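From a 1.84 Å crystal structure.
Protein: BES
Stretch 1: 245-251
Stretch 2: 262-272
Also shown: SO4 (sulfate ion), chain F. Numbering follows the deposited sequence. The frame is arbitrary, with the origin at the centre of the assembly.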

# COMPACT_ATOMS: atom_id res chain seq x y z
N LEU B 245 -0.01 -16.08 -23.75
CA LEU B 245 -0.47 -16.01 -22.35
C LEU B 245 0.64 -16.36 -21.35
O LEU B 245 1.18 -17.46 -21.37
CB LEU B 245 -1.67 -16.92 -22.10
CG LEU B 245 -2.12 -16.93 -20.63
CD1 LEU B 245 -2.59 -15.54 -20.24
CD2 LEU B 245 -3.21 -17.95 -20.41
N LYS B 246 0.96 -15.42 -20.47
CA LYS B 246 1.88 -15.64 -19.38
C LYS B 246 1.07 -15.47 -18.10
O LYS B 246 0.57 -14.39 -17.83
CB LYS B 246 3.01 -14.62 -19.44
CG LYS B 246 4.19 -14.99 -18.56
CD LYS B 246 5.29 -13.93 -18.63
CE LYS B 246 6.11 -13.92 -17.37
NZ LYS B 246 6.18 -15.31 -16.81
N PHE B 247 0.92 -16.57 -17.36
CA PHE B 247 0.03 -16.60 -16.20
C PHE B 247 0.77 -16.90 -14.89
O PHE B 247 1.63 -17.79 -14.85
CB PHE B 247 -1.11 -17.59 -16.42
CG PHE B 247 -2.01 -17.76 -15.23
CD1 PHE B 247 -2.94 -16.76 -14.90
CD2 PHE B 247 -1.91 -18.90 -14.43
CE1 PHE B 247 -3.76 -16.90 -13.79
CE2 PHE B 247 -2.71 -19.06 -13.31
CZ PHE B 247 -3.65 -18.06 -12.98
N LYS B 248 0.42 -16.15 -13.85
CA LYS B 248 0.95 -16.39 -12.49
C LYS B 248 -0.18 -16.31 -11.47
O LYS B 248 -1.03 -15.44 -11.55
CB LYS B 248 2.03 -15.37 -12.14
CG LYS B 248 2.73 -15.63 -10.79
CD LYS B 248 3.96 -14.73 -10.70
CE LYS B 248 4.52 -14.68 -9.33
NZ LYS B 248 5.37 -15.87 -9.06
N PHE B 249 -0.21 -17.25 -10.54
CA PHE B 249 -1.18 -17.25 -9.45
C PHE B 249 -0.48 -17.13 -8.10
O PHE B 249 0.60 -17.71 -7.89
CB PHE B 249 -2.03 -18.52 -9.50
CG PHE B 249 -3.01 -18.67 -8.35
CD1 PHE B 249 -4.08 -17.76 -8.19
CD2 PHE B 249 -2.89 -19.73 -7.45
CE1 PHE B 249 -4.98 -17.90 -7.15
CE2 PHE B 249 -3.79 -19.88 -6.40
CZ PHE B 249 -4.85 -18.97 -6.25
N TYR B 250 -1.09 -16.38 -7.18
CA TYR B 250 -0.51 -16.24 -5.83
C TYR B 250 -1.61 -16.27 -4.77
O TYR B 250 -2.49 -15.40 -4.75
CB TYR B 250 0.34 -14.96 -5.70
CG TYR B 250 0.77 -14.65 -4.28
CD1 TYR B 250 1.49 -15.58 -3.51
CD2 TYR B 250 0.46 -13.42 -3.69
CE1 TYR B 250 1.89 -15.28 -2.17
CE2 TYR B 250 0.85 -13.11 -2.39
CZ TYR B 250 1.56 -14.05 -1.63
OH TYR B 250 1.92 -13.70 -0.33
N GLU B 251 -1.56 -17.28 -3.91
CA GLU B 251 -2.47 -17.34 -2.79
C GLU B 251 -1.72 -16.78 -1.61
O GLU B 251 -0.69 -17.35 -1.18
CB GLU B 251 -2.99 -18.76 -2.52
CG GLU B 251 -4.05 -18.79 -1.42
CD GLU B 251 -4.61 -20.17 -1.15
OE1 GLU B 251 -4.47 -20.63 -0.03
OE2 GLU B 251 -5.18 -20.83 -2.05
N PRO B 262 -2.20 -4.96 -0.73
CA PRO B 262 -0.86 -4.49 -0.34
C PRO B 262 0.14 -5.62 -0.26
O PRO B 262 1.29 -5.49 -0.74
CB PRO B 262 -1.11 -3.72 0.98
CG PRO B 262 -2.43 -4.37 1.56
CD PRO B 262 -3.23 -4.56 0.25
N THR B 263 -0.31 -6.78 0.25
CA THR B 263 0.58 -7.93 0.41
C THR B 263 1.13 -8.42 -0.93
O THR B 263 2.33 -8.70 -1.06
CB THR B 263 -0.10 -9.12 1.19
OG1 THR B 263 -0.67 -8.63 2.43
CG2 THR B 263 0.92 -10.24 1.47
N SER B 264 0.24 -8.57 -1.91
CA SER B 264 0.58 -9.10 -3.25
C SER B 264 1.04 -8.01 -4.25
O SER B 264 1.47 -8.31 -5.38
CB SER B 264 -0.63 -9.84 -3.81
OG SER B 264 -1.45 -8.85 -4.45
N LEU B 265 0.99 -6.75 -3.81
CA LEU B 265 1.25 -5.62 -4.69
C LEU B 265 2.59 -5.76 -5.42
O LEU B 265 2.64 -5.63 -6.65
CB LEU B 265 1.31 -4.31 -3.88
CG LEU B 265 1.55 -3.01 -4.73
CD1 LEU B 265 0.51 -2.80 -5.83
CD2 LEU B 265 1.65 -1.77 -3.88
N SER B 266 3.66 -6.00 -4.66
CA SER B 266 5.03 -5.95 -5.21
C SER B 266 5.30 -7.12 -6.17
O SER B 266 5.90 -6.94 -7.23
CB SER B 266 6.06 -5.88 -4.10
OG SER B 266 5.84 -4.74 -3.26
N LYS B 267 4.88 -8.32 -5.78
CA LYS B 267 4.83 -9.49 -6.68
C LYS B 267 4.13 -9.12 -8.01
O LYS B 267 4.65 -9.38 -9.12
CB LYS B 267 4.11 -10.63 -5.92
CG LYS B 267 4.31 -12.02 -6.46
CD LYS B 267 3.59 -13.05 -5.59
CE LYS B 267 4.25 -13.19 -4.21
NZ LYS B 267 5.40 -14.13 -4.34
N GLY B 268 2.99 -8.46 -7.90
CA GLY B 268 2.23 -8.00 -9.05
C GLY B 268 3.00 -7.02 -9.91
O GLY B 268 3.01 -7.14 -11.12
N LEU B 269 3.63 -6.03 -9.28
CA LEU B 269 4.43 -5.01 -10.01
C LEU B 269 5.64 -5.62 -10.71
O LEU B 269 5.99 -5.23 -11.83
CB LEU B 269 4.88 -3.88 -9.05
CG LEU B 269 3.79 -2.99 -8.44
CD1 LEU B 269 4.36 -2.03 -7.36
CD2 LEU B 269 3.07 -2.22 -9.50
N ARG B 270 6.29 -6.58 -10.07
CA ARG B 270 7.42 -7.25 -10.69
C ARG B 270 6.91 -8.02 -11.92
O ARG B 270 7.52 -7.97 -12.97
CB ARG B 270 8.09 -8.21 -9.71
CG ARG B 270 8.89 -7.49 -8.58
CD ARG B 270 9.74 -8.51 -7.81
NE ARG B 270 8.98 -9.49 -7.01
CZ ARG B 270 8.51 -9.27 -5.78
NH1 ARG B 270 8.63 -8.07 -5.20
NH2 ARG B 270 7.87 -10.25 -5.14
N PHE B 271 5.73 -8.63 -11.79
CA PHE B 271 5.19 -9.48 -12.88
C PHE B 271 4.83 -8.68 -14.11
O PHE B 271 5.03 -9.14 -15.23
CB PHE B 271 3.96 -10.27 -12.40
CG PHE B 271 3.41 -11.23 -13.43
CD1 PHE B 271 4.05 -12.47 -13.67
CD2 PHE B 271 2.29 -10.90 -14.18
CE1 PHE B 271 3.54 -13.35 -14.66
CE2 PHE B 271 1.77 -11.79 -15.16
CZ PHE B 271 2.40 -13.00 -15.39
N ILE B 272 4.26 -7.48 -13.89
CA ILE B 272 3.77 -6.65 -14.99
C ILE B 272 4.83 -5.72 -15.58
O ILE B 272 4.56 -5.01 -16.55
CB ILE B 272 2.58 -5.77 -14.57
CG1 ILE B 272 3.04 -4.71 -13.54
CG2 ILE B 272 1.37 -6.64 -14.14
CD1 ILE B 272 2.13 -3.58 -13.39
S SO4 F . 8.11 -13.33 -7.19
O1 SO4 F . 8.04 -12.12 -8.01
O2 SO4 F . 7.99 -13.05 -5.75
O3 SO4 F . 7.03 -14.28 -7.52
O4 SO4 F . 9.41 -14.00 -7.43
O HOH W 1 3.52 -11.70 -1.00

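Residues 245-251 form a strand, and residues 262-272 lie in a helix that runs nearly antiparallel to it, at 162°. The axes come within 10.2 Å, so side chains fill the gap. No direct hydrogen bond crosses between the stretches. On the strand, Lys-246, Lys-248 and Tyr-250 point toward the helix, while Phe-247 and Phe-249 point away, as strand alternation dictates. The helix answers with Thr-263, Ser-264, Lys-267 and Phe-271, spaced so that they share one side.

Lys-267 lies over one face of the Tyr-250 ring. Its CE sits 3.5 Å from the Tyr-250 ring centroid, a CH-pi contact almost on the ring normal. Its NZ, 4.5 Å from the same centroid, adds a cation-pi interaction. Ser-264 CB meets the ring edge at Tyr-250 CD2 (3.7 Å). A water links Tyr-250 OH (2.6 Å from the water O) to Thr-263 O, to which it donates at 3.2 Å.

Phe-271 packs against the aliphatic part of Lys-248, with CE1 3.6 Å from Lys-248 CB. Its ring edge meets the Lys-246 carbonyl, CZ to O, at 3.4 Å.

A sulfate, probably from the crystallisation liquor, gathers positive charge from both stretches. Lys-248 NZ donates to SO4 O3 (2.8 Å), Lys-267 NZ and Arg-270 NH2 to O2, and Arg-270 NE to O1.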